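Local coordinates for protein DNA-binding response regulator, merR family (Colwellia psychrerythraea, PDB 3CNB) that probably binds DNA as a response regulator, this part being its CheY-like receiver domain, which is predicted to be phosphorylated on an aspartate, at residues 12-17 with 56-61. Numbering follows the deposited sequence.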
ATOM      1  N   LEU A  12       1.953   6.558   0.267  1.00 25.57           N
ATOM      2  CA  LEU A  12       1.842   6.276   1.699  1.00 22.12           C
ATOM      3  C   LEU A  12       2.033   4.784   1.974  1.00 20.24           C
ATOM      4  O   LEU A  12       1.304   3.934   1.436  1.00 21.55           O
ATOM      5  CB  LEU A  12       0.459   6.731   2.233  1.00 18.50           C
ATOM      6  CG  LEU A  12       0.104   7.059   3.697  1.00 28.55           C
ATOM      7  CD1 LEU A  12      -1.190   6.340   4.089  1.00 27.86           C
ATOM      8  CD2 LEU A  12       1.203   6.793   4.722  1.00 29.10           C
ATOM      9  N   ILE A  13       2.979   4.476   2.851  1.00 16.21           N
ATOM     10  CA  ILE A  13       3.263   3.109   3.255  1.00 19.70           C
ATOM     11  C   ILE A  13       2.704   2.867   4.643  1.00 23.88           C
ATOM     12  O   ILE A  13       3.098   3.543   5.593  1.00 25.95           O
ATOM     13  CB  ILE A  13       4.803   2.801   3.249  1.00 16.64           C
ATOM     14  CG1 ILE A  13       5.365   2.874   1.832  1.00 26.18           C
ATOM     15  CG2 ILE A  13       5.122   1.423   3.877  1.00 25.86           C
ATOM     16  CD1 ILE A  13       6.849   3.165   1.823  1.00 16.80           C
ATOM     17  N   ILE A  14       1.809   1.915   4.755  1.00 24.15           N
ATOM     18  CA  ILE A  14       1.260   1.483   6.004  1.00 18.70           C
ATOM     19  C   ILE A  14       1.870   0.176   6.455  1.00 27.45           C
ATOM     20  O   ILE A  14       1.573  -0.847   5.932  1.00 30.54           O
ATOM     21  CB  ILE A  14      -0.232   1.358   5.909  1.00 19.08           C
ATOM     22  CG1 ILE A  14      -0.869   2.709   5.650  1.00 22.07           C
ATOM     23  CG2 ILE A  14      -0.772   0.756   7.112  1.00 26.41           C
ATOM     24  CD1 ILE A  14      -2.179   2.687   5.077  1.00 18.97           C
ATOM     25  N   GLU A  15       2.714   0.235   7.464  1.00 27.83           N
ATOM     26  CA  GLU A  15       3.578  -0.865   7.843  1.00 27.73           C
ATOM     27  C   GLU A  15       4.220  -0.712   9.233  1.00 27.46           C
ATOM     28  O   GLU A  15       4.947   0.193   9.448  1.00 32.72           O
ATOM     29  CB  GLU A  15       4.658  -0.992   6.789  1.00 26.35           C
ATOM     30  CG  GLU A  15       5.722  -2.000   7.029  1.00 26.27           C
ATOM     31  CD  GLU A  15       5.207  -3.382   7.075  1.00 32.29           C
ATOM     32  OE1 GLU A  15       5.253  -3.968   8.126  1.00 37.79           O
ATOM     33  OE2 GLU A  15       4.732  -3.879   6.095  1.00 30.37           O
ATOM     34  N   ASP A  16       3.980  -1.623  10.157  1.00 33.76           N
ATOM     35  CA  ASP A  16       4.576  -1.506  11.481  1.00 40.10           C
ATOM     36  C   ASP A  16       5.968  -2.040  11.670  1.00 41.82           C
ATOM     37  O   ASP A  16       6.590  -1.739  12.641  1.00 40.73           O
ATOM     38  CB  ASP A  16       3.655  -1.889  12.647  1.00 40.88           C
ATOM     39  CG  ASP A  16       3.064  -3.242  12.505  1.00 41.53           C
ATOM     40  OD1 ASP A  16       3.405  -3.893  11.538  1.00 57.73           O
ATOM     41  OD2 ASP A  16       2.274  -3.665  13.323  1.00 33.90           O
ATOM     42  N   ASP A  17       6.453  -2.818  10.717  1.00 41.29           N
ATOM     43  CA  ASP A  17       7.838  -3.290  10.717  1.00 36.27           C
ATOM     44  C   ASP A  17       8.731  -2.157  10.222  1.00 37.85           C
ATOM     45  O   ASP A  17       8.734  -1.837   9.037  1.00 38.64           O
ATOM     46  CB  ASP A  17       7.964  -4.537   9.839  1.00 41.32           C
ATOM     47  CG  ASP A  17       9.327  -5.219   9.933  1.00 44.36           C
ATOM     48  OD1 ASP A  17      10.337  -4.598  10.325  1.00 40.09           O
ATOM     49  OD2 ASP A  17       9.383  -6.412   9.577  1.00 50.34           O
ATOM     50  N   ASP A  56      -1.154   8.994  -3.772  1.00 25.34           N
ATOM     51  CA  ASP A  56      -1.689   8.501  -5.032  1.00 23.57           C
ATOM     52  C   ASP A  56      -1.702   6.992  -4.977  1.00 25.46           C
ATOM     53  O   ASP A  56      -2.515   6.358  -5.619  1.00 27.59           O
ATOM     54  CB  ASP A  56      -0.820   8.991  -6.180  1.00 29.65           C
ATOM     55  CG  ASP A  56      -0.825  10.499  -6.289  1.00 29.65           C
ATOM     56  OD1 ASP A  56      -1.879  11.049  -6.672  1.00 30.33           O
ATOM     57  OD2 ASP A  56       0.197  11.124  -5.958  1.00 34.41           O
ATOM     58  N   VAL A  57      -0.766   6.451  -4.197  1.00 26.19           N
ATOM     59  CA  VAL A  57      -0.563   5.027  -4.006  1.00 21.93           C
ATOM     60  C   VAL A  57      -0.487   4.729  -2.509  1.00 18.86           C
ATOM     61  O   VAL A  57       0.204   5.442  -1.771  1.00 24.72           O
ATOM     62  CB  VAL A  57       0.765   4.532  -4.692  1.00 22.99           C
ATOM     63  CG1 VAL A  57       0.969   3.035  -4.466  1.00 21.35           C
ATOM     64  CG2 VAL A  57       0.752   4.819  -6.204  1.00 16.56           C
ATOM     65  N   VAL A  58      -1.204   3.707  -2.042  1.00 22.09           N
ATOM     66  CA  VAL A  58      -0.895   3.160  -0.704  1.00 21.67           C
ATOM     67  C   VAL A  58      -0.476   1.703  -0.715  1.00 15.30           C
ATOM     68  O   VAL A  58      -1.146   0.829  -1.298  1.00 19.61           O
ATOM     69  CB  VAL A  58      -1.953   3.429   0.474  1.00 21.79           C
ATOM     70  CG1 VAL A  58      -2.834   4.642   0.247  1.00 21.78           C
ATOM     71  CG2 VAL A  58      -2.737   2.177   0.898  1.00 26.19           C
ATOM     72  N   MET A  59       0.654   1.467  -0.061  1.00 14.60           N
ATOM     73  CA  MET A  59       1.154   0.140   0.199  1.00 21.89           C
ATOM     74  C   MET A  59       0.614  -0.255   1.565  1.00 19.53           C
ATOM     75  O   MET A  59       0.952   0.350   2.582  1.00 20.91           O
ATOM     76  CB  MET A  59       2.691   0.129   0.171  1.00 19.21           C
ATOM     77  CG  MET A  59       3.304   0.801  -1.077  1.00 26.32           C
ATOM     78  SD  MET A  59       3.219  -0.191  -2.582  1.00 17.87           S
ATOM     79  CE  MET A  59       4.167  -1.599  -2.088  1.00 24.63           C
ATOM     80  N   LEU A  60      -0.214  -1.285   1.572  1.00 20.83           N
ATOM     81  CA  LEU A  60      -0.984  -1.665   2.743  1.00 22.34           C
ATOM     82  C   LEU A  60      -0.583  -3.035   3.304  1.00 20.46           C
ATOM     83  O   LEU A  60      -0.848  -4.078   2.694  1.00 22.00           O
ATOM     84  CB  LEU A  60      -2.478  -1.653   2.372  1.00 23.15           C
ATOM     85  CG  LEU A  60      -3.515  -2.054   3.435  1.00 30.50           C
ATOM     86  CD1 LEU A  60      -3.590  -1.008   4.521  1.00 20.45           C
ATOM     87  CD2 LEU A  60      -4.869  -2.265   2.819  1.00 17.55           C
ATOM     88  N   ASP A  61       0.045  -3.041   4.475  1.00 20.04           N
ATOM     89  CA  ASP A  61       0.343  -4.295   5.155  1.00 26.66           C
ATOM     90  C   ASP A  61      -0.914  -4.807   5.876  1.00 29.35           C
ATOM     91  O   ASP A  61      -1.436  -4.148   6.777  1.00 34.83           O
ATOM     92  CB  ASP A  61       1.532  -4.100   6.104  1.00 29.62           C
ATOM     93  CG  ASP A  61       1.906  -5.360   6.877  1.00 41.65           C
ATOM     94  OD1 ASP A  61       1.804  -6.483   6.339  1.00 46.35           O
ATOM     95  OD2 ASP A  61       2.339  -5.216   8.040  1.00 62.07           O
TER
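Leu12 to Ile14 pair in parallel with Val58 to Leu60, the axes of strands 12-14 and 57-61 lying 7° apart and approaching to 4.7 Å. Four backbone hydrogen bonds join them: Leu12 N to Val57 O, Met59 N to Leu12 O, Ile14 N to Met59 O at 2.8 Å, and Asp61 N to Ile14 O. These are central strands of the five-stranded parallel receiver sheet, flanked by strands 36-40 and 86-91. On one face Ile13 and Met59 lie side by side, Ile13 CG1 4.1 Å from Met59 CG, and Ile13 packs on helix 18-31. On the other face CD1 of Ile14 reaches CD1 of Leu60 at 4.0 Å and CG2 of Val58 at 4.2 Å. Past strand 12-14 the contact turns acidic. Glu15 has CG anti to its backbone N (chi1 176°) and bends at chi2, which brings OE1 to 3.2 Å from OD2 of Asp61, the predicted phosphorylation site, here unmodified. The two carboxylate planes are 25° apart. Both oxygens are acceptors, so no hydrogen bond joins them and the like charges would probably repel. Lys113 makes salt bridges to Glu15 OE2 and Asp61 OD1, probably offsetting the repulsion. Glu15 OE1 also accepts Asp17 N at 3.1 Å through its anti lone pair. An alanine at Glu15 would probably leave Asp17 N without this acceptor and Lys113 with one fewer counter-charge. Asp16 OD1 stands 3.9 Å from Asp61 OD2, while Asp16 OD2 accepts a hydrogen bond from Val65 N. The cluster, at the C-terminal ends of these strands, is consistent with the acidic pocket of CheY-like receivers, which in relatives binds magnesium through such carboxylates, the phosphorylated aspartate among them. Three carboxylates so close would probably favour a cation, and Lys113 supplies one positive charge.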